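Local atomic coordinates of nickel-dependent hydrogenase large subunit (Allochromatium vinosum, PDB entry 3MYR), a protein that forms, with a small subunit, a [NiFe] hydrogenase that oxidises molecular hydrogen at a nickel-iron centre and passes the electrons to an acceptor. Residues 10-15 against 548-553; 86-91 against 220-225; 388-393 against 431-436. All blocks are in the same frame, centred on the assembly; numbering follows the deposited sequence.

From the N terminus, the loop 10-15, between strands 5-7 and 17-24, is joined by interaction 1 to the end of helix 543-551, closing a loop of 532 residues that holds the other two contacts. Interaction 2 comes next along the chain, tying the start of helix 86-112 to the loop 220-225; it closes before interaction 3 opens. Interaction 3 then binds the start of helix 390-399 to the long helix 426-456. Interactions 1 and 3 touch, with Arg433 NH2 3.0 Å from Ser551 O, a probable hydrogen bond. Interaction 2 stands apart, about 33 Å from interaction 1 and about 27 Å from interaction 3, centre to centre.

Interaction 1: residues 10-15 against 548-553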
loop_
_atom_site.group_PDB
_atom_site.type_symbol
_atom_site.label_atom_id
_atom_site.label_comp_id
_atom_site.label_asym_id
_atom_site.label_seq_id
_atom_site.Cartn_x
_atom_site.Cartn_y
_atom_site.Cartn_z
ATOM N N ILE B 10 -3.036 -16.005 1.877
ATOM C CA ILE B 10 -3.367 -15.434 0.603
ATOM C C ILE B 10 -2.119 -14.649 0.192
ATOM O O ILE B 10 -1.686 -13.736 0.896
ATOM C CB ILE B 10 -4.592 -14.449 0.773
ATOM C CG1 ILE B 10 -5.823 -15.262 1.303
ATOM C CG2 ILE B 10 -4.999 -13.757 -0.598
ATOM C CD1 ILE B 10 -6.439 -16.170 0.208
ATOM N N THR B 11 -1.592 -14.930 -0.974
ATOM C CA THR B 11 -0.477 -14.134 -1.482
ATOM C C THR B 11 -0.958 -13.158 -2.576
ATOM O O THR B 11 -2.121 -13.151 -2.957
ATOM C CB THR B 11 0.601 -15.051 -2.047
ATOM O OG1 THR B 11 0.016 -15.854 -3.090
ATOM C CG2 THR B 11 1.139 -16.024 -0.895
ATOM N N ARG B 12 -0.044 -12.340 -3.078
ATOM C CA ARG B 12 -0.406 -11.320 -4.046
ATOM C C ARG B 12 -1.498 -10.423 -3.527
ATOM O O ARG B 12 -2.408 -10.035 -4.269
ATOM C CB ARG B 12 -0.732 -11.948 -5.410
ATOM C CG ARG B 12 0.610 -12.216 -6.126
ATOM C CD ARG B 12 0.415 -12.849 -7.508
ATOM N NE ARG B 12 -0.254 -14.159 -7.436
ATOM C CZ ARG B 12 -1.460 -14.453 -7.938
ATOM N NH1 ARG B 12 -2.239 -13.547 -8.543
ATOM N NH2 ARG B 12 -1.893 -15.715 -7.907
ATOM N N ILE B 13 -1.432 -10.151 -2.221
ATOM C CA ILE B 13 -2.100 -8.998 -1.645
ATOM C C ILE B 13 -1.051 -8.262 -0.821
ATOM O O ILE B 13 0.122 -8.694 -0.720
ATOM C CB ILE B 13 -3.282 -9.452 -0.684
ATOM C CG1 ILE B 13 -2.734 -10.302 0.496
ATOM C CG2 ILE B 13 -4.259 -10.277 -1.424
ATOM C CD1 ILE B 13 -3.733 -10.477 1.669
ATOM N N GLU B 14 -1.481 -7.192 -0.171
ATOM C CA GLU B 14 -0.675 -6.623 0.917
ATOM C C GLU B 14 -1.137 -7.228 2.254
ATOM O O GLU B 14 -2.328 -7.295 2.530
ATOM C CB GLU B 14 -0.872 -5.103 0.965
ATOM C CG GLU B 14 0.179 -4.400 1.914
ATOM C CD GLU B 14 0.050 -4.833 3.398
ATOM O OE1 GLU B 14 1.141 -4.978 4.080
ATOM O OE2 GLU B 14 -1.117 -5.035 3.869
ATOM N N GLY B 15 -0.208 -7.725 3.044
ATOM C CA GLY B 15 -0.512 -8.124 4.391
ATOM C C GLY B 15 -1.020 -9.533 4.549
ATOM O O GLY B 15 -0.839 -10.380 3.680
ATOM N N THR B 548 -11.426 -13.655 -7.114
ATOM C CA THR B 548 -12.413 -12.777 -6.509
ATOM C C THR B 548 -11.821 -11.993 -5.347
ATOM O O THR B 548 -11.946 -10.734 -5.295
ATOM C CB THR B 548 -13.664 -13.555 -6.096
ATOM O OG1 THR B 548 -14.391 -13.917 -7.274
ATOM C CG2 THR B 548 -14.637 -12.709 -5.200
ATOM N N ILE B 549 -11.055 -12.674 -4.503
ATOM C CA ILE B 549 -10.435 -11.936 -3.371
ATOM C C ILE B 549 -9.490 -10.835 -3.950
ATOM O O ILE B 549 -9.554 -9.698 -3.541
ATOM C CB ILE B 549 -9.732 -12.900 -2.354
ATOM C CG1 ILE B 549 -10.752 -13.739 -1.534
ATOM C CG2 ILE B 549 -8.796 -12.162 -1.387
ATOM C CD1 ILE B 549 -11.851 -12.974 -0.844
ATOM N N HIS B 550 -8.666 -11.175 -4.942
ATOM C CA HIS B 550 -7.701 -10.201 -5.490
ATOM C C HIS B 550 -8.447 -9.057 -6.178
ATOM O O HIS B 550 -7.967 -7.924 -6.205
ATOM C CB HIS B 550 -6.761 -10.857 -6.498
ATOM C CG HIS B 550 -5.739 -11.757 -5.877
ATOM N ND1 HIS B 550 -5.300 -12.918 -6.486
ATOM C CD2 HIS B 550 -5.016 -11.634 -4.735
ATOM C CE1 HIS B 550 -4.356 -13.469 -5.739
ATOM N NE2 HIS B 550 -4.168 -12.714 -4.671
ATOM N N SER B 551 -9.652 -9.316 -6.694
ATOM C CA SER B 551 -10.371 -8.224 -7.362
ATOM C C SER B 551 -10.706 -7.084 -6.400
ATOM O O SER B 551 -10.966 -5.991 -6.864
ATOM C CB SER B 551 -11.666 -8.700 -8.060
ATOM O OG SER B 551 -12.689 -9.079 -7.116
ATOM N N PHE B 552 -10.801 -7.353 -5.096
ATOM C CA PHE B 552 -10.978 -6.270 -4.088
ATOM C C PHE B 552 -9.684 -5.535 -3.733
ATOM O O PHE B 552 -9.725 -4.559 -2.975
ATOM C CB PHE B 552 -11.590 -6.825 -2.753
ATOM C CG PHE B 552 -13.033 -7.209 -2.854
ATOM C CD1 PHE B 552 -14.021 -6.282 -2.564
ATOM C CD2 PHE B 552 -13.408 -8.540 -3.127
ATOM C CE1 PHE B 552 -15.377 -6.607 -2.587
ATOM C CE2 PHE B 552 -14.777 -8.892 -3.173
ATOM C CZ PHE B 552 -15.757 -7.950 -2.899
ATOM N N ASP B 553 -8.543 -6.026 -4.238
ATOM C CA ASP B 553 -7.233 -5.427 -3.966
ATOM C C ASP B 553 -7.033 -5.349 -2.421
ATOM O O ASP B 553 -6.851 -4.270 -1.871
ATOM C CB ASP B 553 -7.226 -4.008 -4.618
ATOM C CG ASP B 553 -5.828 -3.341 -4.674
ATOM O OD1 ASP B 553 -5.789 -2.162 -5.138
ATOM O OD2 ASP B 553 -4.808 -3.901 -4.182
#
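The carbonyl oxygen of Thr11 accepts a hydrogen bond from the His550 ring, with NE2 2.7 Å from Thr11 O and a nearly straight N-H...O angle of 167°. The oxygen lies 7° out of the imidazole plane, so the ring meets it edge-on. Arg12 O is also near the ring, 3.1 Å from His550 CD2, but its angle to NE2 is too poor for a second bond. ND1 is hydrogen-bonded to Asp115, which also forms a salt bridge with Arg12; with both nitrogens engaged, the imidazole's rotation is fixed. With CG anti to its carbonyl carbon and a bend at chi3, Arg12 lays one guanidinium face against His550 CE1, 3.5 Å from NH1, the planes 50° apart. Ile13 CG2 reaches the ring edge 3.7 Å from CD2. Beside it, the CG2 branches of Ile10 and Ile549 touch at 4.2 Å, the side chains crossing at about a right angle. Arg12 NH1 also bonds to Leu111 O, while NE and NH2 reach the carbonyls of Gln46 and Ala47 of the small subunit, placing this loop at the heterodimer interface. The arrangement belongs to the buried surroundings of the hydrogenase active site, with Ile13 about 9 Å, side chain to cofactor, from the nickel-iron centre.

Interaction 2: residues 86-91 against 220-225; sequences LNAQLI and GGVPSP
Val222 lays its two methyls against one side of helix 86-112, overlapping Ala88 and Ile91. This is loop-on-helix packing near the start of a long helix of the large subunit, away from the metal sites: Ala88 and Ile91, three residues apart and so about one turn, both direct their CB atoms at the loop 220-225. CG1 of Val222 lies 4.0 Å from Ile91 CG2 and 4.1 Å from Ala88 CB, and so bridges the two helix residues. The second methyl, CG2, approaches Ile91 CD1, also at 4.0 Å. The Ile91 side chain can meet both branches because CG2 stands anti to its backbone N while chi2 of 163° extends CD1 outward along the valine. Ahead of Val222 the loop has no side chain at Gly221, and there the CA atoms come nearest, 5.1 Å between those of Ala88 and Gly221. Around the contact the loop is anchored by polar bonds: Gly221 O accepts from Arg92, on the same helix, while Gly220 N donates to Glu77. Leu451 of helix 426-456 also touches Ile91, bringing a second helix to that residue. The contact between the two segments is itself apolar, and its shortest approach is that of the Ala88 CB methyl, which rests on the Gly221 backbone 3.7 Å from CA.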
loop_
_atom_site.group_PDB
_atom_site.type_symbol
_atom_site.label_atom_id
_atom_site.label_comp_id
_atom_site.label_asym_id
_atom_site.label_seq_id
_atom_site.Cartn_x
_atom_site.Cartn_y
_atom_site.Cartn_z
ATOM N N LEU B 86 -4.665 27.340 -2.379
ATOM C CA LEU B 86 -5.036 26.612 -3.610
ATOM C C LEU B 86 -3.865 25.705 -4.080
ATOM O O LEU B 86 -4.092 24.567 -4.507
ATOM C CB LEU B 86 -5.421 27.589 -4.723
ATOM C CG LEU B 86 -5.837 26.972 -6.061
ATOM C CD1 LEU B 86 -6.960 25.924 -5.925
ATOM C CD2 LEU B 86 -6.366 28.136 -6.974
ATOM N N ASN B 87 -2.633 26.216 -4.053
ATOM C CA ASN B 87 -1.529 25.440 -4.660
ATOM C C ASN B 87 -1.367 24.163 -3.853
ATOM O O ASN B 87 -1.071 23.109 -4.408
ATOM C CB ASN B 87 -0.207 26.194 -4.592
ATOM C CG ASN B 87 -0.158 27.357 -5.529
ATOM O OD1 ASN B 87 -0.813 27.350 -6.571
ATOM N ND2 ASN B 87 0.625 28.410 -5.160
ATOM N N ALA B 88 -1.588 24.230 -2.529
ATOM C CA ALA B 88 -1.451 23.013 -1.740
ATOM C C ALA B 88 -2.510 21.988 -2.166
ATOM O O ALA B 88 -2.263 20.763 -2.218
ATOM C CB ALA B 88 -1.558 23.326 -0.225
ATOM N N GLN B 89 -3.721 22.470 -2.395
ATOM C CA GLN B 89 -4.809 21.589 -2.723
ATOM C C GLN B 89 -4.584 20.927 -4.088
ATOM O O GLN B 89 -4.790 19.724 -4.236
ATOM C CB GLN B 89 -6.167 22.336 -2.682
ATOM C CG GLN B 89 -7.351 21.333 -2.718
ATOM C CD GLN B 89 -7.617 20.650 -1.345
ATOM O OE1 GLN B 89 -8.480 21.086 -0.575
ATOM N NE2 GLN B 89 -6.935 19.558 -1.084
ATOM N N LEU B 90 -4.082 21.687 -5.062
ATOM C CA LEU B 90 -3.742 21.148 -6.389
ATOM C C LEU B 90 -2.622 20.143 -6.311
ATOM O O LEU B 90 -2.631 19.097 -6.997
ATOM C CB LEU B 90 -3.291 22.250 -7.329
ATOM C CG LEU B 90 -4.391 23.000 -8.118
ATOM C CD1 LEU B 90 -5.777 22.449 -8.254
ATOM C CD2 LEU B 90 -4.279 24.429 -8.172
ATOM N N ILE B 91 -1.602 20.483 -5.534
ATOM C CA ILE B 91 -0.518 19.527 -5.347
ATOM C C ILE B 91 -1.009 18.216 -4.682
ATOM O O ILE B 91 -0.650 17.143 -5.146
ATOM C CB ILE B 91 0.690 20.144 -4.634
ATOM C CG1 ILE B 91 1.353 21.144 -5.611
ATOM C CG2 ILE B 91 1.715 18.958 -4.151
ATOM C CD1 ILE B 91 2.365 22.200 -4.888
ATOM N N GLY B 220 -1.987 21.853 7.151
ATOM C CA GLY B 220 -2.065 23.236 6.729
ATOM C C GLY B 220 -1.545 23.511 5.327
ATOM O O GLY B 220 -1.632 24.639 4.850
ATOM N N GLY B 221 -0.982 22.516 4.638
ATOM C CA GLY B 221 -0.538 22.762 3.236
ATOM C C GLY B 221 0.329 21.646 2.716
ATOM O O GLY B 221 0.049 20.488 3.050
ATOM N N VAL B 222 1.355 21.963 1.903
ATOM C CA VAL B 222 2.368 20.984 1.489
ATOM C C VAL B 222 3.721 21.527 1.900
ATOM O O VAL B 222 3.884 22.756 2.051
ATOM C CB VAL B 222 2.312 20.683 -0.031
ATOM C CG1 VAL B 222 0.931 20.040 -0.385
ATOM C CG2 VAL B 222 2.538 22.044 -0.887
ATOM N N PRO B 223 4.679 20.615 2.200
ATOM C CA PRO B 223 5.970 21.142 2.695
ATOM C C PRO B 223 6.804 21.732 1.550
ATOM O O PRO B 223 7.718 22.491 1.809
ATOM C CB PRO B 223 6.691 19.891 3.297
ATOM C CG PRO B 223 5.875 18.700 2.931
ATOM C CD PRO B 223 4.591 19.133 2.232
ATOM N N SER B 224 6.529 21.378 0.301
ATOM C CA SER B 224 7.385 21.827 -0.819
ATOM C C SER B 224 7.039 23.255 -1.271
ATOM O O SER B 224 5.997 23.468 -1.847
ATOM C CB SER B 224 7.073 20.927 -1.996
ATOM O OG SER B 224 5.669 20.930 -2.267
ATOM N N PRO B 225 7.931 24.227 -1.060
ATOM C CA PRO B 225 7.540 25.583 -1.469
ATOM C C PRO B 225 7.785 25.802 -2.958
ATOM O O PRO B 225 8.438 24.966 -3.627
ATOM C CB PRO B 225 8.478 26.501 -0.619
ATOM C CG PRO B 225 9.683 25.601 -0.318
ATOM C CD PRO B 225 9.235 24.166 -0.383
#

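Interaction 3: residues 388-393 against 431-436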
loop_
_atom_site.group_PDB
_atom_site.type_symbol
_atom_site.label_atom_id
_atom_site.label_comp_id
_atom_site.label_asym_id
_atom_site.label_seq_id
_atom_site.Cartn_x
_atom_site.Cartn_y
_atom_site.Cartn_z
ATOM N N VAL B 388 -16.659 -0.874 -0.664
ATOM C CA VAL B 388 -16.081 0.395 -1.069
ATOM C C VAL B 388 -15.034 0.132 -2.154
ATOM O O VAL B 388 -14.598 -1.009 -2.365
ATOM C CB VAL B 388 -15.393 1.149 0.139
ATOM C CG1 VAL B 388 -16.505 1.483 1.206
ATOM C CG2 VAL B 388 -14.317 0.231 0.801
ATOM N N GLY B 389 -14.579 1.177 -2.812
ATOM C CA GLY B 389 -13.429 0.977 -3.715
ATOM C C GLY B 389 -13.853 1.353 -5.135
ATOM O O GLY B 389 -14.859 2.078 -5.340
ATOM N N PRO B 390 -13.068 0.906 -6.138
ATOM C CA PRO B 390 -13.356 1.345 -7.502
ATOM C C PRO B 390 -14.757 1.070 -7.984
ATOM O O PRO B 390 -15.297 1.869 -8.749
ATOM C CB PRO B 390 -12.322 0.560 -8.372
ATOM C CG PRO B 390 -11.137 0.354 -7.408
ATOM C CD PRO B 390 -11.835 0.103 -6.033
ATOM N N LEU B 391 -15.321 -0.096 -7.661
ATOM C CA LEU B 391 -16.686 -0.409 -8.136
ATOM C C LEU B 391 -17.719 0.591 -7.537
ATOM O O LEU B 391 -18.614 1.098 -8.227
ATOM C CB LEU B 391 -17.077 -1.853 -7.812
ATOM C CG LEU B 391 -18.429 -2.366 -8.412
ATOM C CD1 LEU B 391 -18.634 -2.034 -9.925
ATOM C CD2 LEU B 391 -18.623 -3.915 -8.167
ATOM N N ALA B 392 -17.561 0.901 -6.252
ATOM C CA ALA B 392 -18.468 1.873 -5.586
ATOM C C ALA B 392 -18.350 3.219 -6.255
ATOM O O ALA B 392 -19.354 3.884 -6.480
ATOM C CB ALA B 392 -18.126 2.023 -4.123
ATOM N N ARG B 393 -17.125 3.606 -6.639
ATOM C CA ARG B 393 -16.913 4.935 -7.218
ATOM C C ARG B 393 -17.492 4.989 -8.613
ATOM O O ARG B 393 -18.124 5.980 -9.028
ATOM C CB ARG B 393 -15.414 5.324 -7.217
ATOM C CG ARG B 393 -14.937 5.888 -5.831
ATOM C CD ARG B 393 -13.450 6.400 -5.953
ATOM N NE ARG B 393 -12.549 5.265 -6.254
ATOM C CZ ARG B 393 -11.863 4.527 -5.377
ATOM N NH1 ARG B 393 -11.021 3.584 -5.821
ATOM N NH2 ARG B 393 -11.974 4.725 -4.071
ATOM N N ALA B 431 -12.753 -4.417 -13.899
ATOM C CA ALA B 431 -12.937 -3.424 -14.968
ATOM C C ALA B 431 -13.053 -1.980 -14.358
ATOM O O ALA B 431 -12.509 -1.059 -14.910
ATOM C CB ALA B 431 -14.210 -3.731 -15.811
ATOM N N ALA B 432 -13.821 -1.791 -13.280
ATOM C CA ALA B 432 -13.986 -0.450 -12.708
ATOM C C ALA B 432 -12.609 0.175 -12.334
ATOM O O ALA B 432 -12.374 1.379 -12.498
ATOM C CB ALA B 432 -14.881 -0.533 -11.447
ATOM N N ARG B 433 -11.757 -0.638 -11.729
ATOM C CA ARG B 433 -10.406 -0.182 -11.368
ATOM C C ARG B 433 -9.665 0.433 -12.602
ATOM O O ARG B 433 -9.016 1.496 -12.511
ATOM C CB ARG B 433 -9.649 -1.347 -10.727
ATOM C CG ARG B 433 -8.175 -0.996 -10.231
ATOM C CD ARG B 433 -7.510 -2.167 -9.503
ATOM N NE ARG B 433 -8.245 -2.309 -8.250
ATOM C CZ ARG B 433 -9.134 -3.252 -7.973
ATOM N NH1 ARG B 433 -9.803 -3.159 -6.806
ATOM N NH2 ARG B 433 -9.290 -4.336 -8.788
ATOM N N ALA B 434 -9.717 -0.242 -13.738
ATOM C CA ALA B 434 -9.047 0.258 -14.934
ATOM C C ALA B 434 -9.731 1.537 -15.450
ATOM O O ALA B 434 -9.068 2.455 -15.798
ATOM C CB ALA B 434 -9.068 -0.812 -16.043
ATOM N N LEU B 435 -11.062 1.565 -15.535
ATOM C CA LEU B 435 -11.815 2.734 -16.036
ATOM C C LEU B 435 -11.564 3.969 -15.176
ATOM O O LEU B 435 -11.391 5.034 -15.712
ATOM C CB LEU B 435 -13.335 2.491 -16.069
ATOM C CG LEU B 435 -13.735 1.275 -16.972
ATOM C CD1 LEU B 435 -15.257 1.111 -17.041
ATOM C CD2 LEU B 435 -13.008 1.312 -18.388
ATOM N N GLU B 436 -11.548 3.825 -13.857
ATOM C CA GLU B 436 -11.374 5.027 -13.029
ATOM C C GLU B 436 -9.934 5.502 -13.147
ATOM O O GLU B 436 -9.679 6.702 -13.019
ATOM C CB GLU B 436 -11.787 4.790 -11.559
ATOM C CG GLU B 436 -10.691 4.086 -10.743
ATOM C CD GLU B 436 -11.068 4.010 -9.250
ATOM O OE1 GLU B 436 -10.266 3.481 -8.433
ATOM O OE2 GLU B 436 -12.197 4.460 -8.898
#
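Arg393 and Glu436 form a buried, two-pronged salt bridge. The guanidinium meets the carboxylate side-on: NE of Arg393 donates to Glu436 OE2 at 2.8 Å with an N-H...O angle of 175°, and NH1 of Arg393 donates to Glu436 OE1 at 2.7 Å. The two planes are 25° apart, nearly coplanar, and OE1 accepts the NH1 hydrogen bond on its syn lone pair; OE2 is also met from the syn side, but 22° out of the carboxylate plane. A bend at chi3 turns the arginine head, while the glutamate runs extended beyond CG to present both oxygens. Two bonds to one partner restrict the guanidinium's rotation, and further partners hold it: NH2 pairs with Glu484, NH1 also bonds to Pro486 O, and Phe300 makes a cation-pi contact. OE1 additionally accepts from His104 NE2, and these three bonds, from Arg393 and His104, would be expected to favour the charged carboxylate.

The geometry is a helix-to-helix contact at a helix start. Gly389 occupies the N-cap of helix 390-399, Pro390 is its first residue, and Gly389 C lies over one face of the Arg393 guanidinium. Helix 426-456 passes alongside this first turn, and Arg393 is about 7 Å, side chain to cofactor, from the nickel-iron centre, whose pocket includes Pro486.

Outward from the ion pair, the Pro390 ring wedges between Glu436 and Arg433. Its CG is 3.4 Å from Glu436 OE1 and 3.8 Å from Arg433 NH1, while its CB lies 3.6 Å from the backbone N of Arg433. The Arg433 head lies obliquely by this ring, its NH2 held by Ser551 O. Beside the proline, the Ala432 methyl settles on the backbone of the opposing turn, 3.6 Å from Pro390 O and 3.8 Å from Leu391 CA.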